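Local coordinates for gamma-glutamyl-gamma-aminobutyraldehyde dehydrogenase (PDB 4LIH), which probably oxidises gamma-glutamyl-gamma-aminobutyraldehyde and related aldehydes to carboxylic acids with NAD(P)+, as a member of the aldehyde dehydrogenase family, at residues V94-A99 against W138-I143; A100-H105 against P130-C135; G159-E164 against T494-T499. One frame throughout, in Å; residues are numbered along the deposited sequence.

Contact 1. Residues V94-A99 against W138-I143; sequences VLLRWA and WFAEAI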
loop_
_atom_site.group_PDB
_atom_site.type_symbol
_atom_site.label_atom_id
_atom_site.label_comp_id
_atom_site.label_asym_id
_atom_site.label_seq_id
_atom_site.Cartn_x
_atom_site.Cartn_y
_atom_site.Cartn_z
ATOM N N VAL A 94 11.981 -0.927 -23.227
ATOM C CA VAL A 94 13.149 -0.105 -23.619
ATOM C C VAL A 94 14.213 -0.040 -22.518
ATOM O O VAL A 94 15.375 -0.256 -22.787
ATOM C CB VAL A 94 12.726 1.298 -24.084
ATOM C CG1 VAL A 94 13.917 2.210 -24.308
ATOM C CG2 VAL A 94 11.887 1.194 -25.348
ATOM N N LEU A 95 13.807 0.232 -21.281
ATOM C CA LEU A 95 14.760 0.316 -20.192
ATOM C C LEU A 95 15.465 -1.026 -19.931
ATOM O O LEU A 95 16.664 -1.054 -19.716
ATOM C CB LEU A 95 14.108 0.880 -18.919
ATOM C CG LEU A 95 13.598 2.311 -19.050
ATOM C CD1 LEU A 95 12.679 2.615 -17.864
ATOM C CD2 LEU A 95 14.757 3.305 -19.133
ATOM N N LEU A 96 14.735 -2.133 -19.970
ATOM C CA LEU A 96 15.374 -3.444 -19.926
ATOM C C LEU A 96 16.433 -3.637 -21.030
ATOM O O LEU A 96 17.529 -4.175 -20.763
ATOM C CB LEU A 96 14.325 -4.591 -19.949
ATOM C CG LEU A 96 13.460 -4.715 -18.691
ATOM C CD1 LEU A 96 12.519 -5.948 -18.780
ATOM C CD2 LEU A 96 14.360 -4.844 -17.532
ATOM N N ARG A 97 16.131 -3.217 -22.260
ATOM C CA ARG A 97 17.098 -3.355 -23.323
ATOM C C ARG A 97 18.369 -2.524 -23.060
ATOM O O ARG A 97 19.461 -2.927 -23.392
ATOM C CB ARG A 97 16.478 -2.968 -24.666
ATOM C CG ARG A 97 17.431 -3.003 -25.840
ATOM C CD ARG A 97 17.922 -4.409 -26.077
ATOM N NE ARG A 97 18.904 -4.497 -27.153
ATOM C CZ ARG A 97 19.906 -5.362 -27.182
ATOM N NH1 ARG A 97 20.094 -6.205 -26.188
ATOM N NH2 ARG A 97 20.754 -5.349 -28.199
ATOM N N TRP A 98 18.215 -1.358 -22.452
ATOM C CA TRP A 98 19.361 -0.485 -22.184
ATOM C C TRP A 98 20.266 -1.124 -21.143
ATOM O O TRP A 98 21.489 -1.216 -21.325
ATOM C CB TRP A 98 18.849 0.870 -21.714
ATOM C CG TRP A 98 19.861 1.909 -21.444
ATOM C CD1 TRP A 98 21.101 2.038 -21.980
ATOM C CD2 TRP A 98 19.649 3.050 -20.625
ATOM N NE1 TRP A 98 21.686 3.205 -21.530
ATOM C CE2 TRP A 98 20.824 3.814 -20.651
ATOM C CE3 TRP A 98 18.585 3.466 -19.823
ATOM C CZ2 TRP A 98 20.946 5.011 -19.964
ATOM C CZ3 TRP A 98 18.725 4.646 -19.114
ATOM C CH2 TRP A 98 19.885 5.408 -19.210
ATOM N N ALA A 99 19.647 -1.642 -20.090
ATOM C CA ALA A 99 20.358 -2.352 -19.069
ATOM C C ALA A 99 21.064 -3.585 -19.610
ATOM O O ALA A 99 22.225 -3.824 -19.256
ATOM C CB ALA A 99 19.411 -2.769 -17.960
ATOM N N TRP A 138 15.312 -2.596 -12.202
ATOM C CA TRP A 138 14.349 -2.674 -11.085
ATOM C C TRP A 138 13.285 -1.600 -11.283
ATOM O O TRP A 138 12.095 -1.869 -11.206
ATOM C CB TRP A 138 15.081 -2.489 -9.767
ATOM C CG TRP A 138 14.333 -2.853 -8.526
ATOM C CD1 TRP A 138 14.344 -4.055 -7.889
ATOM C CD2 TRP A 138 13.503 -1.997 -7.753
ATOM N NE1 TRP A 138 13.532 -4.019 -6.767
ATOM C CE2 TRP A 138 13.034 -2.755 -6.634
ATOM C CE3 TRP A 138 13.079 -0.679 -7.900
ATOM C CZ2 TRP A 138 12.155 -2.230 -5.675
ATOM C CZ3 TRP A 138 12.228 -0.129 -6.905
ATOM C CH2 TRP A 138 11.783 -0.934 -5.804
ATOM N N PHE A 139 13.697 -0.386 -11.637
ATOM C CA PHE A 139 12.673 0.632 -11.861
ATOM C C PHE A 139 11.827 0.324 -13.101
ATOM O O PHE A 139 10.635 0.590 -13.101
ATOM C CB PHE A 139 13.241 2.053 -11.840
ATOM C CG PHE A 139 13.568 2.532 -10.436
ATOM C CD1 PHE A 139 12.530 2.895 -9.546
ATOM C CD2 PHE A 139 14.870 2.472 -9.962
ATOM C CE1 PHE A 139 12.813 3.326 -8.240
ATOM C CE2 PHE A 139 15.145 2.865 -8.666
ATOM C CZ PHE A 139 14.132 3.287 -7.817
ATOM N N ALA A 140 12.443 -0.287 -14.119
ATOM C CA ALA A 140 11.735 -0.716 -15.304
ATOM C C ALA A 140 10.682 -1.723 -14.894
ATOM O O ALA A 140 9.503 -1.637 -15.285
ATOM C CB ALA A 140 12.690 -1.363 -16.296
ATOM N N GLU A 141 11.106 -2.683 -14.088
ATOM C CA GLU A 141 10.216 -3.776 -13.669
ATOM C C GLU A 141 9.126 -3.289 -12.705
ATOM O O GLU A 141 8.127 -3.950 -12.521
ATOM C CB GLU A 141 11.038 -4.858 -12.971
ATOM C CG GLU A 141 11.886 -5.718 -13.887
ATOM C CD GLU A 141 12.796 -6.683 -13.118
ATOM O OE1 GLU A 141 12.985 -6.506 -11.909
ATOM O OE2 GLU A 141 13.312 -7.659 -13.699
ATOM N N ALA A 142 9.342 -2.156 -12.051
ATOM C CA ALA A 142 8.324 -1.594 -11.142
ATOM C C ALA A 142 7.221 -0.794 -11.845
ATOM O O ALA A 142 6.143 -0.628 -11.266
ATOM C CB ALA A 142 9.007 -0.738 -10.110
ATOM N N ILE A 143 7.484 -0.312 -13.061
ATOM C CA ILE A 143 6.601 0.615 -13.786
ATOM C C ILE A 143 5.184 0.122 -13.900
ATOM O O ILE A 143 4.214 0.938 -13.894
ATOM C CB ILE A 143 7.048 0.866 -15.279
ATOM C CG1 ILE A 143 8.299 1.724 -15.376
ATOM C CG2 ILE A 143 5.975 1.640 -16.055
ATOM C CD1 ILE A 143 8.879 1.719 -16.792
#
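Helix segments 94-99 and 138-142 run nearly antiparallel, their axes 8.9 Å apart at a crossing angle of -163°, with the CA atoms of Leu95 and Ala140 closest across the gap. Leu95 and Ala140 both direct their first side-chain bond at the opposite helix, and their CB atoms meet at 3.7 Å. The small methyl of Ala140 also receives the flank of Leu96: chi1 of -69° sets CG beside the backbone N, 4.2 Å from Ala140 CB, and the CD2 branch comes to 4.1 Å from the same methyl. Ala140 is thus touched by two consecutive leucines. One turn further on, Ile143 extends its CD1 methyl to CD1 of Leu95, 4.0 Å away, the two side chains crossing at about a right angle. Glu141 adds only its aliphatic part, CG lying 4.5 Å from Leu96 CD2; its carboxylate is turned to the neighbouring second subunit, where OE1 forms salt bridges with Lys92 and Lys145 of that chain. Helix 178-191 covers Phe139 and Ile143 through Ala191, whereas Leu96 also packs on Glu141 of the second subunit. The contact between the two segments therefore rests on methyl and methylene packing, its apolar seam lying next to a charged subunit interface where the buried carboxylate of Glu141 finds its partners.

Contact 2. Residues A100-H105 against P130-C135; sequences ALMREH and PGAAYC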
loop_
_atom_site.group_PDB
_atom_site.type_symbol
_atom_site.label_atom_id
_atom_site.label_comp_id
_atom_site.label_asym_id
_atom_site.label_seq_id
_atom_site.Cartn_x
_atom_site.Cartn_y
_atom_site.Cartn_z
ATOM N N ALA A 100 20.374 -4.356 -20.433
ATOM C CA ALA A 100 21.014 -5.498 -21.147
ATOM C C ALA A 100 22.261 -5.049 -21.916
ATOM O O ALA A 100 23.300 -5.723 -21.895
ATOM C CB ALA A 100 20.036 -6.171 -22.084
ATOM N N LEU A 101 22.145 -3.919 -22.613
ATOM C CA LEU A 101 23.294 -3.354 -23.304
ATOM C C LEU A 101 24.410 -2.986 -22.343
ATOM O O LEU A 101 25.585 -3.292 -22.606
ATOM C CB LEU A 101 22.912 -2.161 -24.172
ATOM C CG LEU A 101 22.169 -2.506 -25.472
ATOM C CD1 LEU A 101 21.539 -1.257 -26.039
ATOM C CD2 LEU A 101 23.077 -3.124 -26.515
ATOM N N MET A 102 24.080 -2.349 -21.223
ATOM C CA MET A 102 25.115 -2.032 -20.249
ATOM C C MET A 102 25.850 -3.315 -19.872
ATOM O O MET A 102 27.077 -3.331 -19.792
ATOM C CB MET A 102 24.560 -1.409 -18.983
ATOM C CG MET A 102 23.940 -0.052 -19.173
ATOM S SD MET A 102 23.402 0.626 -17.566
ATOM C CE MET A 102 22.335 1.852 -18.236
ATOM N N ARG A 103 25.094 -4.375 -19.649
ATOM C CA ARG A 103 25.664 -5.630 -19.266
ATOM C C ARG A 103 26.531 -6.241 -20.393
ATOM O O ARG A 103 27.603 -6.793 -20.128
ATOM C CB ARG A 103 24.559 -6.598 -18.814
ATOM C CG ARG A 103 23.943 -6.182 -17.502
ATOM C CD ARG A 103 22.940 -7.213 -16.990
ATOM N NE ARG A 103 22.246 -6.745 -15.784
ATOM C CZ ARG A 103 22.725 -6.821 -14.537
ATOM N NH1 ARG A 103 23.930 -7.354 -14.260
ATOM N NH2 ARG A 103 21.993 -6.355 -13.538
ATOM N N GLU A 104 26.076 -6.129 -21.630
ATOM C CA GLU A 104 26.834 -6.600 -22.783
ATOM C C GLU A 104 28.171 -5.838 -22.912
ATOM O O GLU A 104 29.189 -6.391 -23.321
ATOM C CB GLU A 104 26.046 -6.396 -24.070
ATOM C CG GLU A 104 24.910 -7.373 -24.296
ATOM C CD GLU A 104 24.179 -7.041 -25.573
ATOM O OE1 GLU A 104 24.870 -6.723 -26.546
ATOM O OE2 GLU A 104 22.929 -7.074 -25.587
ATOM N N HIS A 105 28.146 -4.561 -22.576
ATOM C CA HIS A 105 29.338 -3.722 -22.605
ATOM C C HIS A 105 29.977 -3.576 -21.219
ATOM O O HIS A 105 30.700 -2.617 -20.956
ATOM C CB HIS A 105 28.975 -2.358 -23.175
ATOM C CG HIS A 105 28.565 -2.404 -24.616
ATOM N ND1 HIS A 105 29.464 -2.193 -25.642
ATOM C CD2 HIS A 105 27.372 -2.652 -25.207
ATOM C CE1 HIS A 105 28.840 -2.296 -26.803
ATOM N NE2 HIS A 105 27.570 -2.571 -26.569
ATOM N N PRO A 130 27.318 -3.521 -12.679
ATOM C CA PRO A 130 26.107 -4.317 -12.412
ATOM C C PRO A 130 25.041 -3.586 -11.581
ATOM O O PRO A 130 23.846 -3.798 -11.824
ATOM C CB PRO A 130 26.634 -5.539 -11.650
ATOM C CG PRO A 130 28.069 -5.608 -11.974
ATOM C CD PRO A 130 28.537 -4.200 -12.194
ATOM N N GLY A 131 25.479 -2.735 -10.646
ATOM C CA GLY A 131 24.583 -1.908 -9.796
ATOM C C GLY A 131 23.781 -0.949 -10.663
ATOM O O GLY A 131 22.602 -0.777 -10.464
ATOM N N ALA A 132 24.431 -0.311 -11.632
ATOM C CA ALA A 132 23.730 0.603 -12.519
ATOM C C ALA A 132 22.637 -0.105 -13.303
ATOM O O ALA A 132 21.515 0.450 -13.477
ATOM C CB ALA A 132 24.709 1.296 -13.494
ATOM N N ALA A 133 22.992 -1.275 -13.841
ATOM C CA ALA A 133 22.121 -2.045 -14.704
ATOM C C ALA A 133 20.941 -2.542 -13.847
ATOM O O ALA A 133 19.822 -2.379 -14.260
ATOM C CB ALA A 133 22.847 -3.197 -15.331
ATOM N N TYR A 134 21.237 -2.988 -12.602
ATOM C CA TYR A 134 20.189 -3.471 -11.651
ATOM C C TYR A 134 19.249 -2.357 -11.307
ATOM O O TYR A 134 18.034 -2.531 -11.314
ATOM C CB TYR A 134 20.805 -4.104 -10.428
ATOM C CG TYR A 134 19.907 -4.301 -9.172
ATOM C CD1 TYR A 134 18.769 -5.101 -9.193
ATOM C CD2 TYR A 134 20.290 -3.771 -7.953
ATOM C CE1 TYR A 134 17.981 -5.308 -8.075
ATOM C CE2 TYR A 134 19.533 -3.985 -6.807
ATOM C CZ TYR A 134 18.395 -4.749 -6.851
ATOM O OH TYR A 134 17.665 -4.926 -5.684
ATOM N N CYS A 135 19.798 -1.154 -11.117
ATOM C CA CYS A 135 18.933 -0.032 -10.804
ATOM C C CYS A 135 17.954 0.279 -11.948
ATOM O O CYS A 135 16.740 0.414 -11.731
ATOM C CB CYS A 135 19.750 1.180 -10.395
ATOM S SG CYS A 135 18.767 2.635 -10.007
HETATM O O HOH W 1 23.393 -7.035 -10.908
#
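Arg103 lays its guanidinium over the methyl of Ala133, whose CB sits 3.4 Å from the guanidinium plane, offset toward the rim. The nearest atom is NE, 3.6 Å from Ala133 CB, and the methylene CG of the arginine touches the same methyl. CG stands beside the backbone N (chi1 -70°) and the chain is extended from there to NE, which carries the charged group across to the other helix. Its far end lies beside the first turn of segment 130-135: NH1 comes to 4.2 Å from Pro130 CB, and NH2 is 4.0 Å from Tyr134 CB. A water in the guanidinium plane accepts a hydrogen bond from NH2 of Arg103 at 3.1 Å and makes a weak one to the carbonyl O of Pro130, an oxygen that already accepts the backbone N-H of Tyr134. The stronger partner of the arginine is Glu137, one turn beyond Ala133 on the same helix, which takes NE in a salt bridge.

The two segments belong to an antiparallel pair of the aldehyde dehydrogenase fold, helices 88-104 and 121-142; here their axes are 9.1 Å apart at 166°, with Met102 and Ala133 closest in CA position. Small alanines meet longer side chains: Ala132 and Ala133 let the methionine sulfur approach the backbone of their helix. Met102, extended beyond CG, places SD 4.1 Å from Ala133 CA and 4.3 Å from Ala132 CB, and also packs on Leu109 of helix 106-117. Ala132 packs in addition on Ile179 and Ala183 of helix 178-191. Tyr134, touching Arg103 through CB, bonds by its hydroxyl to the backbone N of Met469, and its ring makes a cation-pi contact with Arg89 of the second subunit.

Contact 3. Residues G159-E164 against T494-T499; sequences GLVTRE and TELKST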
loop_
_atom_site.group_PDB
_atom_site.type_symbol
_atom_site.label_atom_id
_atom_site.label_comp_id
_atom_site.label_asym_id
_atom_site.label_seq_id
_atom_site.Cartn_x
_atom_site.Cartn_y
_atom_site.Cartn_z
ATOM N N GLY A 159 -13.212 9.567 -6.956
ATOM C CA GLY A 159 -12.006 10.274 -6.520
ATOM C C GLY A 159 -10.761 9.463 -6.805
ATOM O O GLY A 159 -10.638 8.412 -6.272
ATOM N N LEU A 160 -9.817 10.030 -7.552
ATOM C CA LEU A 160 -8.601 9.319 -7.993
ATOM C C LEU A 160 -7.376 10.108 -7.548
ATOM O O LEU A 160 -7.362 11.352 -7.548
ATOM C CB LEU A 160 -8.571 9.195 -9.538
ATOM C CG LEU A 160 -9.789 8.689 -10.338
ATOM C CD1 LEU A 160 -9.471 8.594 -11.839
ATOM C CD2 LEU A 160 -10.303 7.368 -9.809
ATOM N N VAL A 161 -6.361 9.412 -7.112
ATOM C CA VAL A 161 -5.122 10.049 -6.799
ATOM C C VAL A 161 -4.040 9.344 -7.603
ATOM O O VAL A 161 -3.790 8.136 -7.409
ATOM C CB VAL A 161 -4.821 9.964 -5.315
ATOM C CG1 VAL A 161 -3.502 10.645 -5.005
ATOM C CG2 VAL A 161 -5.971 10.549 -4.528
ATOM N N THR A 162 -3.455 10.076 -8.542
ATOM C CA THR A 162 -2.452 9.500 -9.470
ATOM C C THR A 162 -1.118 10.235 -9.359
ATOM O O THR A 162 -1.008 11.272 -8.693
ATOM C CB THR A 162 -3.019 9.516 -10.912
ATOM O OG1 THR A 162 -3.407 10.841 -11.283
ATOM C CG2 THR A 162 -4.295 8.694 -10.944
ATOM N N ARG A 163 -0.101 9.658 -9.974
ATOM C CA ARG A 163 1.211 10.280 -10.090
ATOM C C ARG A 163 1.508 10.547 -11.550
ATOM O O ARG A 163 1.257 9.689 -12.382
ATOM C CB ARG A 163 2.268 9.375 -9.460
ATOM C CG ARG A 163 2.383 9.578 -7.937
ATOM C CD ARG A 163 3.520 8.762 -7.317
ATOM N NE ARG A 163 3.552 9.024 -5.875
ATOM C CZ ARG A 163 4.009 10.142 -5.307
ATOM N NH1 ARG A 163 4.566 11.112 -6.018
ATOM N NH2 ARG A 163 3.931 10.282 -4.001
ATOM N N GLU A 164 2.050 11.731 -11.851
ATOM C CA GLU A 164 2.505 12.043 -13.200
ATOM C C GLU A 164 3.972 12.497 -13.191
ATOM O O GLU A 164 4.443 13.149 -12.244
ATOM C CB GLU A 164 1.633 13.178 -13.826
ATOM C CG GLU A 164 0.139 12.846 -13.827
ATOM C CD GLU A 164 -0.779 13.953 -14.354
ATOM O OE1 GLU A 164 -0.442 15.169 -14.350
ATOM O OE2 GLU A 164 -1.941 13.602 -14.692
ATOM N N THR A 494 7.941 12.808 -9.773
ATOM C CA THR A 494 6.513 12.819 -10.073
ATOM C C THR A 494 5.795 13.862 -9.220
ATOM O O THR A 494 6.312 14.288 -8.187
ATOM C CB THR A 494 5.839 11.436 -9.816
ATOM O OG1 THR A 494 6.025 11.054 -8.461
ATOM C CG2 THR A 494 6.467 10.367 -10.658
ATOM N N GLU A 495 4.594 14.241 -9.659
ATOM C CA GLU A 495 3.638 14.986 -8.869
ATOM C C GLU A 495 2.404 14.137 -8.621
ATOM O O GLU A 495 1.995 13.339 -9.468
ATOM C CB GLU A 495 3.192 16.243 -9.584
ATOM C CG GLU A 495 4.330 17.159 -9.979
ATOM C CD GLU A 495 4.821 18.016 -8.830
ATOM O OE1 GLU A 495 5.797 18.772 -9.082
ATOM O OE2 GLU A 495 4.242 17.979 -7.689
ATOM N N LEU A 496 1.811 14.359 -7.460
ATOM C CA LEU A 496 0.483 13.871 -7.162
ATOM C C LEU A 496 -0.576 14.770 -7.730
ATOM O O LEU A 496 -0.478 16.023 -7.723
ATOM C CB LEU A 496 0.248 13.763 -5.629
ATOM C CG LEU A 496 1.102 12.684 -4.922
ATOM C CD1 LEU A 496 1.342 13.010 -3.447
ATOM C CD2 LEU A 496 0.409 11.350 -4.993
ATOM N N LYS A 497 -1.624 14.105 -8.165
ATOM C CA LYS A 497 -2.823 14.752 -8.630
ATOM C C LYS A 497 -4.034 14.062 -7.991
ATOM O O LYS A 497 -4.141 12.860 -8.078
ATOM C CB LYS A 497 -2.915 14.683 -10.170
ATOM C CG LYS A 497 -4.246 15.265 -10.708
ATOM C CD LYS A 497 -4.291 15.170 -12.245
ATOM C CE LYS A 497 -3.417 16.203 -12.962
ATOM N NZ LYS A 497 -3.500 15.967 -14.423
ATOM N N SER A 498 -4.916 14.856 -7.385
ATOM C CA SER A 498 -6.239 14.451 -6.973
ATOM C C SER A 498 -7.239 14.859 -8.076
ATOM O O SER A 498 -7.312 16.042 -8.433
ATOM C CB SER A 498 -6.584 15.132 -5.636
ATOM O OG SER A 498 -5.799 14.591 -4.560
ATOM N N THR A 499 -7.958 13.883 -8.640
ATOM C CA THR A 499 -9.042 14.137 -9.569
ATOM C C THR A 499 -10.386 13.801 -8.895
ATOM O O THR A 499 -10.620 12.660 -8.523
ATOM C CB THR A 499 -8.868 13.315 -10.856
ATOM O OG1 THR A 499 -7.577 13.576 -11.438
ATOM C CG2 THR A 499 -9.936 13.714 -11.863
HETATM O O HOH W 2 -5.849 11.819 -10.225
HETATM O O HOH W 3 5.669 13.875 -5.577
#
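The ammonium of Lys497 is gripped by Glu164 in a salt bridge, NZ lying 2.8 Å from OE2, on the syn side of that oxygen and 19° out of the carboxylate plane; a weak second bond goes to OE1. The lysine starts with CG anti to the backbone N (chi1 175°) and bends at chi3, while the glutamate chain stays extended. NZ also donates to the carbonyl of Leu453 of the third subunit, and OE1 bonds to Tyr476 of that chain, so both members of the ion pair have a second partner across the boundary, on the third subunit.

On the opposite face of the sheet, Arg163 spreads its guanidinium over Leu496, whose CD2 sits 3.7 Å above the centre of the group. The arginine's NH1 donates to Thr494 OG1 at 2.8 Å, an oxygen tilted 22° from the guanidinium plane, and to a water near the plane that in turn donates to Thr494 O. OG1 of Thr494 has a further partner in Leu490 O. Farther along this face, Val161 CG1 meets Leu496 CD2 at 4.0 Å.

Between these two layers of side chains the backbones form a regular antiparallel pair, Leu160 with Thr499, Thr162 with Lys497 and Glu164 with Glu495 being the hydrogen-bonded pairs. Strand 494-502 is thereby joined to strand 157-172 in the arm that aldehyde dehydrogenases use for oligomerisation. Ser498 and Thr499 pair in parallel with a strand of the third subunit, continuing the sheet across that interface. A water bonded to Lys497 O at 2.9 Å also links the hydroxyls of Thr162 and Thr499, while Leu160 packs against Leu160 of the fourth subunit.

Contacts 1 and 2 are two levels of one antiparallel helix pair, 88-104 with 121-142; their centres are 10 Å apart and contact 2 is nested within the loop that contact 1 closes. They meet directly, through the salt bridge of Arg97 with Glu104 along helix 88-104 and the packing of Ala99 on Ala133. Contact 3 follows later in the chain, its centre about 23 Å from that of contact 1 and 32 Å from that of contact 2, and touches neither. It pairs a strand following the helices with one near the C-terminus. Between them, the three contacts border different neighbours: the helix pair faces the second subunit, the strands the third and fourth.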